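PDB 3UFC: putative CRISPR-associated endoribonuclease-like protein Cas6 from Pyrococcus furiosus, which probably binds CRISPR RNA as a Cas6 paralogue within a prokaryotic adaptive defence against viruses and other mobile genetic elements. Local coordinates for residues N124-T130 / M207-G213; L151-D155 / L187-K191; F158-R163 / D182-E186; M166-Y170 / E216-G221. Numbering follows the deposited sequence.

Contact 1: residues N124-T130 / M207-G213; sequences NVNIFST and MVFRYYG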
# COMPACT_ATOMS: atom_id res chain seq x y z
N ASN A 124 0.32 20.94 6.01
CA ASN A 124 1.54 20.69 6.77
C ASN A 124 1.25 19.79 7.95
O ASN A 124 2.15 19.16 8.50
CB ASN A 124 2.16 22.00 7.23
CG ASN A 124 2.68 22.82 6.08
OD1 ASN A 124 2.16 23.89 5.78
ND2 ASN A 124 3.71 22.31 5.41
N VAL A 125 -0.02 19.74 8.34
CA VAL A 125 -0.45 18.88 9.43
C VAL A 125 -1.61 18.04 8.91
O VAL A 125 -2.59 18.56 8.37
CB VAL A 125 -0.90 19.69 10.66
CG1 VAL A 125 -1.30 18.73 11.78
CG2 VAL A 125 0.23 20.61 11.13
N ASN A 126 -1.49 16.72 9.05
CA ASN A 126 -2.52 15.80 8.59
C ASN A 126 -2.65 14.61 9.53
O ASN A 126 -1.69 14.23 10.20
CB ASN A 126 -2.17 15.23 7.21
CG ASN A 126 -1.77 16.30 6.21
OD1 ASN A 126 -2.63 17.00 5.66
ND2 ASN A 126 -0.47 16.43 5.96
N ILE A 127 -3.83 14.03 9.58
CA ILE A 127 -4.03 12.83 10.38
C ILE A 127 -4.19 11.75 9.31
O ILE A 127 -5.10 11.83 8.47
CB ILE A 127 -5.29 12.88 11.24
CG1 ILE A 127 -5.15 13.97 12.31
CG2 ILE A 127 -5.48 11.54 11.94
CD1 ILE A 127 -6.36 14.07 13.21
N PHE A 128 -3.31 10.76 9.33
CA PHE A 128 -3.35 9.67 8.35
C PHE A 128 -3.74 8.36 9.01
O PHE A 128 -3.41 8.10 10.17
CB PHE A 128 -1.97 9.49 7.68
CG PHE A 128 -1.57 10.61 6.75
CD1 PHE A 128 -0.44 11.37 7.02
CD2 PHE A 128 -2.30 10.87 5.59
CE1 PHE A 128 -0.03 12.38 6.14
CE2 PHE A 128 -1.91 11.87 4.70
CZ PHE A 128 -0.77 12.63 4.97
N SER A 129 -4.45 7.52 8.26
CA SER A 129 -4.85 6.21 8.75
C SER A 129 -4.49 5.20 7.67
O SER A 129 -4.80 5.41 6.49
CB SER A 129 -6.36 6.17 9.04
OG SER A 129 -6.71 4.94 9.64
N THR A 130 -3.84 4.11 8.06
CA THR A 130 -3.40 3.10 7.11
C THR A 130 -4.49 2.26 6.47
O THR A 130 -5.44 1.84 7.13
CB THR A 130 -2.39 2.12 7.77
OG1 THR A 130 -2.95 1.59 8.98
CG2 THR A 130 -1.08 2.82 8.09
N MET A 207 -1.68 1.80 11.47
CA MET A 207 -1.64 2.91 12.41
C MET A 207 -2.37 4.18 11.99
O MET A 207 -2.65 4.40 10.82
CB MET A 207 -0.17 3.26 12.70
CG MET A 207 0.65 3.58 11.43
SD MET A 207 2.49 3.63 11.62
CE MET A 207 2.73 5.30 12.21
N VAL A 208 -2.67 4.99 13.00
CA VAL A 208 -3.29 6.28 12.79
C VAL A 208 -2.25 7.20 13.41
O VAL A 208 -1.81 6.98 14.54
CB VAL A 208 -4.63 6.42 13.55
CG1 VAL A 208 -5.15 7.85 13.44
CG2 VAL A 208 -5.65 5.45 12.98
N PHE A 209 -1.82 8.21 12.66
CA PHE A 209 -0.82 9.12 13.18
C PHE A 209 -1.01 10.52 12.64
O PHE A 209 -1.53 10.71 11.55
CB PHE A 209 0.60 8.64 12.82
CG PHE A 209 0.86 8.56 11.33
CD1 PHE A 209 0.36 7.50 10.57
CD2 PHE A 209 1.63 9.53 10.69
CE1 PHE A 209 0.63 7.41 9.20
CE2 PHE A 209 1.90 9.45 9.32
CZ PHE A 209 1.39 8.38 8.58
N ARG A 210 -0.59 11.50 13.43
CA ARG A 210 -0.68 12.89 13.00
C ARG A 210 0.69 13.23 12.43
O ARG A 210 1.72 12.99 13.06
CB ARG A 210 -1.02 13.80 14.18
CG ARG A 210 -1.21 15.26 13.79
CD ARG A 210 -1.67 16.15 14.95
NE ARG A 210 -3.06 15.92 15.32
CZ ARG A 210 -3.45 15.17 16.34
NH1 ARG A 210 -2.55 14.56 17.10
NH2 ARG A 210 -4.74 15.03 16.61
N TYR A 211 0.70 13.76 11.21
CA TYR A 211 1.93 14.14 10.51
C TYR A 211 2.13 15.65 10.59
O TYR A 211 1.19 16.41 10.36
CB TYR A 211 1.81 13.72 9.03
CG TYR A 211 2.93 14.18 8.12
CD1 TYR A 211 3.92 13.29 7.70
CD2 TYR A 211 2.98 15.49 7.64
CE1 TYR A 211 4.92 13.69 6.82
CE2 TYR A 211 3.98 15.90 6.76
CZ TYR A 211 4.94 14.99 6.35
OH TYR A 211 5.91 15.39 5.46
N TYR A 212 3.36 16.07 10.91
CA TYR A 212 3.70 17.50 11.00
C TYR A 212 4.90 17.80 10.10
O TYR A 212 5.95 17.17 10.24
CB TYR A 212 4.12 17.91 12.41
CG TYR A 212 3.06 17.86 13.48
CD1 TYR A 212 2.74 16.66 14.11
CD2 TYR A 212 2.39 19.02 13.88
CE1 TYR A 212 1.79 16.62 15.12
CE2 TYR A 212 1.43 18.98 14.88
CZ TYR A 212 1.14 17.78 15.50
OH TYR A 212 0.19 17.74 16.50
N GLY A 213 4.77 18.76 9.20
CA GLY A 213 5.93 19.09 8.38
C GLY A 213 5.77 19.29 6.89
O GLY A 213 4.76 19.80 6.41
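Antiparallel pairing satisfies backbone polarity in alternate steps, as strands 125-130 and 207-213 illustrate. Two couples are reciprocal: Asn126 N to Tyr211 O (3.0 Å) with Tyr211 N to Asn126 O (2.6 Å), and Phe128 N to Phe209 O (2.8 Å) with Phe209 N to Phe128 O (3.0 Å). At the ends come backbone hydrogen bonds Thr130 N to Met207 O (3.0 Å) and Gly213 N to Asn124 O (2.7 Å). Thr130 OG1 accepts from Met207 N (2.8 Å), and Asn124 ND2 donates to Gly213 O (2.9 Å). Intervening residues turn backbone N and O outward, Ile127 and Ser129 hydrogen-bonding to Ile240 and Lys238, Val208 and Arg210 to strand 183-197. Asn126 ND2 bonds to Lys123 O, Tyr211 OH to Ser214 O. Phe128 CB lies 4.0 Å from the Phe209 ring centroid, a CH-pi contact. On the other face, Arg210 (salt bridge) and Tyr212 OH (hydrogen bond) share Glu186. These inner strands of the ferredoxin-like sheet thus bury apolar rings while the paired backbone groups between them are hydrogen-bonded.

Contact 2: residues L151-D155 / L187-K191; sequences LYPHD and LIKFK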
# COMPACT_ATOMS: atom_id res chain seq x y z
N LEU A 151 10.97 -2.20 11.62
CA LEU A 151 10.76 -1.31 12.76
C LEU A 151 9.30 -0.89 12.93
O LEU A 151 8.51 -0.98 11.99
CB LEU A 151 11.62 -0.05 12.58
CG LEU A 151 13.13 -0.30 12.45
CD1 LEU A 151 13.82 0.98 12.00
CD2 LEU A 151 13.70 -0.79 13.78
N TYR A 152 8.97 -0.44 14.14
CA TYR A 152 7.63 0.01 14.50
C TYR A 152 7.77 1.42 15.06
O TYR A 152 8.86 1.82 15.47
CB TYR A 152 7.03 -0.91 15.56
CG TYR A 152 7.02 -2.36 15.17
CD1 TYR A 152 6.09 -2.86 14.26
CD2 TYR A 152 7.94 -3.26 15.72
CE1 TYR A 152 6.08 -4.20 13.91
CE2 TYR A 152 7.94 -4.60 15.38
CZ TYR A 152 7.00 -5.07 14.47
OH TYR A 152 6.97 -6.41 14.15
N PRO A 153 6.67 2.19 15.11
CA PRO A 153 6.69 3.56 15.63
C PRO A 153 7.32 3.74 17.01
O PRO A 153 7.81 4.83 17.32
CB PRO A 153 5.22 3.97 15.60
CG PRO A 153 4.69 3.19 14.44
CD PRO A 153 5.31 1.83 14.67
N HIS A 154 7.32 2.70 17.84
CA HIS A 154 7.91 2.83 19.17
C HIS A 154 9.43 2.62 19.17
O HIS A 154 10.07 2.78 20.21
CB HIS A 154 7.25 1.86 20.17
CG HIS A 154 7.35 0.42 19.79
ND1 HIS A 154 6.35 -0.25 19.12
CD2 HIS A 154 8.33 -0.50 20.01
CE1 HIS A 154 6.70 -1.51 18.94
NE2 HIS A 154 7.90 -1.69 19.48
N ASP A 155 9.99 2.27 18.02
CA ASP A 155 11.43 2.06 17.89
C ASP A 155 12.14 3.40 17.71
O ASP A 155 11.71 4.25 16.94
CB ASP A 155 11.73 1.16 16.69
CG ASP A 155 11.42 -0.30 16.96
OD1 ASP A 155 10.82 -0.96 16.09
OD2 ASP A 155 11.79 -0.78 18.05
N LEU A 187 2.09 9.21 17.12
CA LEU A 187 1.24 8.04 17.09
C LEU A 187 -0.08 8.25 17.83
O LEU A 187 -0.09 8.74 18.95
CB LEU A 187 1.96 6.85 17.72
CG LEU A 187 2.25 5.61 16.88
CD1 LEU A 187 2.54 4.46 17.83
CD2 LEU A 187 1.07 5.26 15.98
N ILE A 188 -1.17 7.86 17.19
CA ILE A 188 -2.49 7.97 17.81
C ILE A 188 -3.01 6.57 18.11
O ILE A 188 -3.49 6.31 19.22
CB ILE A 188 -3.47 8.71 16.88
CG1 ILE A 188 -3.00 10.15 16.67
CG2 ILE A 188 -4.87 8.68 17.48
CD1 ILE A 188 -3.86 10.95 15.73
N LYS A 189 -2.91 5.67 17.14
CA LYS A 189 -3.35 4.28 17.30
C LYS A 189 -2.30 3.37 16.65
O LYS A 189 -1.67 3.76 15.68
CB LYS A 189 -4.70 4.05 16.62
CG LYS A 189 -5.84 4.91 17.16
CD LYS A 189 -7.13 4.62 16.39
CE LYS A 189 -8.27 5.55 16.82
NZ LYS A 189 -8.60 5.39 18.27
N PHE A 190 -2.13 2.17 17.19
CA PHE A 190 -1.13 1.25 16.65
C PHE A 190 -1.38 -0.23 16.92
O PHE A 190 -1.83 -0.61 18.00
CB PHE A 190 0.25 1.62 17.20
CG PHE A 190 1.29 0.55 16.98
CD1 PHE A 190 1.88 0.37 15.74
CD2 PHE A 190 1.66 -0.29 18.02
CE1 PHE A 190 2.82 -0.63 15.53
CE2 PHE A 190 2.59 -1.30 17.83
CZ PHE A 190 3.18 -1.48 16.58
N LYS A 191 -1.07 -1.05 15.92
CA LYS A 191 -1.18 -2.50 16.04
C LYS A 191 -0.22 -3.10 15.02
O LYS A 191 -0.27 -2.77 13.83
CB LYS A 191 -2.61 -2.98 15.78
CG LYS A 191 -3.10 -2.82 14.36
CD LYS A 191 -3.59 -4.14 13.79
CE LYS A 191 -4.84 -4.65 14.50
NZ LYS A 191 -4.59 -4.98 15.93
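A connection between a hairpin and a helix can be fitted against a sheet edge without a single hydrogen bond across the interface. Leu151 stays clear of 187-191 and packs instead on Phe158 and Arg161 of the following helix. At Tyr152 the chain enters a type I beta turn ending at Asp155, and its ring touches the opposite segment, Tyr152 CD1 lying 4.0 Å from Phe190 CZ. Pro153 supplies the middle of the contact: its CB is 3.5 Å from Leu187 CD1 and its CD 3.6 Å from Phe190 CE1, so the pyrrolidine ring meets both apolar side chains. That Leu187 and Phe190, three residues apart, can both point toward the turn reflects a classic beta bulge, in which Ile188 and Lys189 face Val208 of the neighbouring strand in the ferredoxin-like sheet; the extra residue shifts the alternation where the chain turns a corner at Ile188. His154 follows, its ring edge directed at the face of Phe190 in an offset edge-to-face pair, with ring centroids 5.8 Å apart and planes at 76°. Asp155 fastens the turn from within: its N donates to Tyr152 O (2.8 Å), and its OD1 accepts from Tyr152 N (2.7 Å).

Contact 3: residues F158-R163 / D182-E186; sequences FLDRLR and DFRIE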
# COMPACT_ATOMS: atom_id res chain seq x y z
N PHE A 158 12.84 4.33 14.11
CA PHE A 158 11.69 4.42 13.21
C PHE A 158 11.61 5.74 12.43
O PHE A 158 11.69 5.75 11.19
CB PHE A 158 10.39 4.22 13.98
CG PHE A 158 9.16 4.16 13.09
CD1 PHE A 158 8.80 2.99 12.45
CD2 PHE A 158 8.38 5.30 12.89
CE1 PHE A 158 7.68 2.94 11.62
CE2 PHE A 158 7.26 5.26 12.06
CZ PHE A 158 6.91 4.09 11.42
N LEU A 159 11.44 6.84 13.14
CA LEU A 159 11.31 8.14 12.50
C LEU A 159 12.45 8.48 11.55
O LEU A 159 12.21 8.85 10.41
CB LEU A 159 11.15 9.25 13.56
CG LEU A 159 10.98 10.66 12.97
CD1 LEU A 159 9.79 10.67 12.03
CD2 LEU A 159 10.80 11.67 14.09
N ASP A 160 13.70 8.37 12.01
CA ASP A 160 14.83 8.68 11.14
C ASP A 160 14.87 7.77 9.92
O ASP A 160 15.20 8.22 8.82
CB ASP A 160 16.15 8.60 11.90
CG ASP A 160 16.36 9.78 12.82
OD1 ASP A 160 15.79 10.86 12.53
OD2 ASP A 160 17.09 9.64 13.82
N ARG A 161 14.53 6.50 10.12
CA ARG A 161 14.51 5.56 9.00
C ARG A 161 13.39 5.95 8.02
O ARG A 161 13.59 5.97 6.81
CB ARG A 161 14.28 4.14 9.50
CG ARG A 161 15.49 3.50 10.18
CD ARG A 161 16.34 2.76 9.16
NE ARG A 161 17.41 3.58 8.62
CZ ARG A 161 18.13 3.24 7.55
NH1 ARG A 161 17.87 2.11 6.90
NH2 ARG A 161 19.12 4.02 7.14
N LEU A 162 12.21 6.28 8.55
CA LEU A 162 11.09 6.67 7.70
C LEU A 162 11.47 7.93 6.91
O LEU A 162 11.22 8.02 5.71
CB LEU A 162 9.83 6.93 8.53
CG LEU A 162 8.59 7.40 7.75
CD1 LEU A 162 8.21 6.35 6.69
CD2 LEU A 162 7.43 7.62 8.70
N ARG A 163 12.09 8.89 7.59
CA ARG A 163 12.51 10.12 6.93
C ARG A 163 13.44 9.84 5.76
O ARG A 163 13.23 10.36 4.67
CB ARG A 163 13.20 11.04 7.92
CG ARG A 163 12.28 11.68 8.93
CD ARG A 163 13.09 12.32 10.06
NE ARG A 163 12.25 13.14 10.93
CZ ARG A 163 12.66 13.66 12.08
NH1 ARG A 163 13.89 13.44 12.51
NH2 ARG A 163 11.83 14.40 12.80
N ASP A 182 11.90 18.04 6.05
CA ASP A 182 11.62 17.70 7.44
C ASP A 182 10.18 17.45 7.84
O ASP A 182 9.26 18.12 7.37
CB ASP A 182 12.21 18.78 8.35
CG ASP A 182 13.65 19.11 8.00
OD1 ASP A 182 14.50 18.20 8.00
OD2 ASP A 182 13.93 20.30 7.72
N PHE A 183 9.99 16.48 8.73
CA PHE A 183 8.67 16.14 9.24
C PHE A 183 8.78 15.27 10.48
O PHE A 183 9.81 14.66 10.73
CB PHE A 183 7.82 15.44 8.18
CG PHE A 183 8.22 14.00 7.90
CD1 PHE A 183 7.73 12.96 8.68
CD2 PHE A 183 9.05 13.69 6.83
CE1 PHE A 183 8.06 11.63 8.40
CE2 PHE A 183 9.38 12.36 6.54
CZ PHE A 183 8.88 11.33 7.32
N ARG A 184 7.70 15.22 11.25
CA ARG A 184 7.65 14.40 12.45
C ARG A 184 6.25 13.80 12.51
O ARG A 184 5.36 14.22 11.77
CB ARG A 184 7.91 15.25 13.71
CG ARG A 184 6.90 16.36 13.95
CD ARG A 184 7.08 17.00 15.33
NE ARG A 184 6.20 18.16 15.53
CZ ARG A 184 6.34 19.31 14.88
NH1 ARG A 184 7.31 19.47 13.99
NH2 ARG A 184 5.49 20.31 15.11
N ILE A 185 6.06 12.81 13.37
CA ILE A 185 4.75 12.18 13.49
C ILE A 185 4.45 11.88 14.94
O ILE A 185 5.37 11.74 15.76
CB ILE A 185 4.68 10.83 12.73
CG1 ILE A 185 5.56 9.78 13.44
CG2 ILE A 185 5.13 11.00 11.28
CD1 ILE A 185 5.27 8.36 13.02
N GLU A 186 3.17 11.81 15.27
CA GLU A 186 2.79 11.46 16.63
C GLU A 186 1.77 10.34 16.51
O GLU A 186 0.73 10.49 15.86
CB GLU A 186 2.23 12.68 17.38
CG GLU A 186 0.89 13.21 16.92
CD GLU A 186 0.41 14.36 17.80
OE1 GLU A 186 0.29 14.16 19.03
OE2 GLU A 186 0.16 15.46 17.27
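How a helix can be seated on a sheet by one dominant aromatic residue is illustrated by the first turns of helix 158-174 and the start of strand 183-197, whose short segment axes approach to 9.4 Å at 135°. Asp182 leads into the strand without touching the helix. Phe183 then does most of the work. Its ring is met at the edge by Leu162, with Leu162 CG 4.0 Å from Phe183 CZ, while Leu159 CD1 comes within 4.1 Å of Phe183 CE1. Arg163 CG lies over the ring face, 4.1 Å from the centroid, in a CH-pi contact, while the guanidinium beyond it hydrogen-bonds: NE and NH2 of Arg163 each donate to Phe183 O at 2.9 Å. Arg163 NH1 forms a salt bridge with Asp160 OD1 at 3.2 Å, its hydrogen bond weak. Arg184 sends its side-chain end away, with Leu159 CD1 4.3 Å from Arg184 CA. Ile185 returns to the interface, where its CD1 meets Phe158 CE2 at 3.8 Å. Glu186 is out of reach and pairs with Arg210 and Tyr212. The helix packs on the outermost strand 183-197, with the hairpin 136-142 and 145-151 against Phe158 and the neighbouring strand 200-213 reached by Ile185.

Contact 4: residues M166-Y170 / E216-G221; sequences MLLRY and EIAKFG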
# COMPACT_ATOMS: atom_id res chain seq x y z
N MET A 166 11.61 8.08 2.78
CA MET A 166 10.77 8.99 2.01
C MET A 166 11.60 9.91 1.11
O MET A 166 11.24 10.15 -0.04
CB MET A 166 9.88 9.82 2.95
CG MET A 166 8.87 8.97 3.75
SD MET A 166 7.88 7.84 2.72
CE MET A 166 6.77 9.01 1.92
N LEU A 167 12.74 10.40 1.62
CA LEU A 167 13.59 11.28 0.81
C LEU A 167 14.17 10.54 -0.39
O LEU A 167 14.22 11.08 -1.50
CB LEU A 167 14.74 11.85 1.66
CG LEU A 167 14.32 12.80 2.78
CD1 LEU A 167 15.55 13.28 3.55
CD2 LEU A 167 13.57 13.98 2.19
N LEU A 168 14.60 9.30 -0.17
CA LEU A 168 15.18 8.46 -1.23
C LEU A 168 14.14 8.14 -2.31
O LEU A 168 14.42 8.25 -3.50
CB LEU A 168 15.70 7.16 -0.62
CG LEU A 168 17.20 6.90 -0.44
CD1 LEU A 168 17.96 8.19 -0.22
CD2 LEU A 168 17.39 5.94 0.73
N ARG A 169 12.95 7.72 -1.88
CA ARG A 169 11.88 7.40 -2.83
C ARG A 169 11.46 8.65 -3.60
O ARG A 169 11.26 8.60 -4.82
CB ARG A 169 10.69 6.80 -2.08
CG ARG A 169 10.96 5.44 -1.44
CD ARG A 169 9.70 4.89 -0.80
NE ARG A 169 8.57 4.94 -1.74
CZ ARG A 169 7.31 5.15 -1.37
NH1 ARG A 169 7.01 5.32 -0.09
NH2 ARG A 169 6.37 5.23 -2.30
N TYR A 170 11.33 9.77 -2.90
CA TYR A 170 10.93 11.03 -3.52
C TYR A 170 11.93 11.44 -4.62
O TYR A 170 11.54 11.88 -5.70
CB TYR A 170 10.85 12.14 -2.46
CG TYR A 170 10.16 13.41 -2.93
CD1 TYR A 170 8.87 13.72 -2.49
CD2 TYR A 170 10.80 14.30 -3.80
CE1 TYR A 170 8.23 14.89 -2.91
CE2 TYR A 170 10.16 15.47 -4.23
CZ TYR A 170 8.88 15.76 -3.78
OH TYR A 170 8.24 16.90 -4.19
N GLU A 216 5.33 18.53 0.70
CA GLU A 216 5.78 17.73 -0.44
C GLU A 216 5.86 16.25 -0.06
O GLU A 216 5.43 15.37 -0.80
CB GLU A 216 7.16 18.18 -0.92
CG GLU A 216 7.22 19.60 -1.48
CD GLU A 216 8.63 20.17 -1.48
OE1 GLU A 216 9.34 20.06 -2.51
OE2 GLU A 216 9.04 20.72 -0.44
N ILE A 217 6.43 15.97 1.11
CA ILE A 217 6.56 14.58 1.55
C ILE A 217 5.22 13.99 1.96
O ILE A 217 4.97 12.81 1.73
CB ILE A 217 7.59 14.46 2.71
CG1 ILE A 217 9.00 14.76 2.18
CG2 ILE A 217 7.56 13.05 3.30
CD1 ILE A 217 10.08 14.74 3.23
N ALA A 218 4.37 14.80 2.57
CA ALA A 218 3.05 14.33 2.99
C ALA A 218 2.24 13.94 1.75
O ALA A 218 1.56 12.91 1.73
CB ALA A 218 2.32 15.42 3.77
N LYS A 219 2.33 14.76 0.71
CA LYS A 219 1.61 14.51 -0.53
C LYS A 219 2.16 13.26 -1.21
O LYS A 219 1.40 12.45 -1.74
CB LYS A 219 1.75 15.72 -1.46
CG LYS A 219 0.94 15.63 -2.74
CD LYS A 219 0.95 16.96 -3.48
CE LYS A 219 0.07 16.91 -4.73
NZ LYS A 219 0.57 15.94 -5.75
N PHE A 220 3.48 13.11 -1.18
CA PHE A 220 4.12 11.94 -1.79
C PHE A 220 3.68 10.66 -1.08
O PHE A 220 3.38 9.66 -1.72
CB PHE A 220 5.64 12.07 -1.69
CG PHE A 220 6.38 10.97 -2.41
CD1 PHE A 220 6.65 11.06 -3.77
CD2 PHE A 220 6.80 9.83 -1.72
CE1 PHE A 220 7.33 10.04 -4.44
CE2 PHE A 220 7.48 8.80 -2.38
CZ PHE A 220 7.74 8.90 -3.74
N GLY A 221 3.65 10.70 0.26
CA GLY A 221 3.24 9.53 1.02
C GLY A 221 1.76 9.21 0.83
O GLY A 221 1.35 8.05 0.83
O HOH W 1 9.53 19.11 -4.97
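Two helices sharing one face of a sheet need not lie side by side: the short segments 166-170 and 216-221 run at 75°, their axes 10.6 Å apart at closest approach. Side chains fill the space, chiefly Phe220. Its ring receives Met166 CE at the edge, 3.7 Å from Phe220 CD2, and Tyr170 CA over the face, 4.0 Å from the centroid, a CH-pi contact. The Tyr170 ring meets it obliquely, Tyr170 CD1 lying 3.7 Å from Phe220 CD1. Met166 CE also lies 3.7 Å from Gly221 CA, where a CB would be tight. Arg169 lays its guanidinium face against Phe220, Arg169 NH2 to Phe220 CE2 3.7 Å, with hydrogen bonds to backbone carbonyls including that of His49. At the Glu216 end, a water bridges Tyr170 OH (2.7 Å) and Glu216 OE1 (2.6 Å), donating to the latter; the carboxylate also accepts hydrogen bonds from backbone nitrogens of Glu179 and Asp180. The pair forms the two-helix layer of the ferredoxin-like fold that Cas6 shares with other RAMP proteins.

Followed from the N terminus, the chain lays down strand 125-130, then the turn 151-155 and helix 158-174, before any contact is completed. Contact 3 closes first, when strand 183-197 starts beside the helix. Contact 2 closes next, further along that strand, and contact 1 last of these, as strand 200-213 returns beside 125-130. Contact 3 is therefore enclosed by contact 2, and both by contact 1. Contact 4 opens on the same helix but ends only at 216-221, so it crosses all the others. Phe183 meeting Ile217 joins contact 3 to contact 4, and Tyr211 against helix 215-224 joins contact 1 to it, uniting sheet, helices and turn in the beta-alpha-beta-beta-alpha-beta topology.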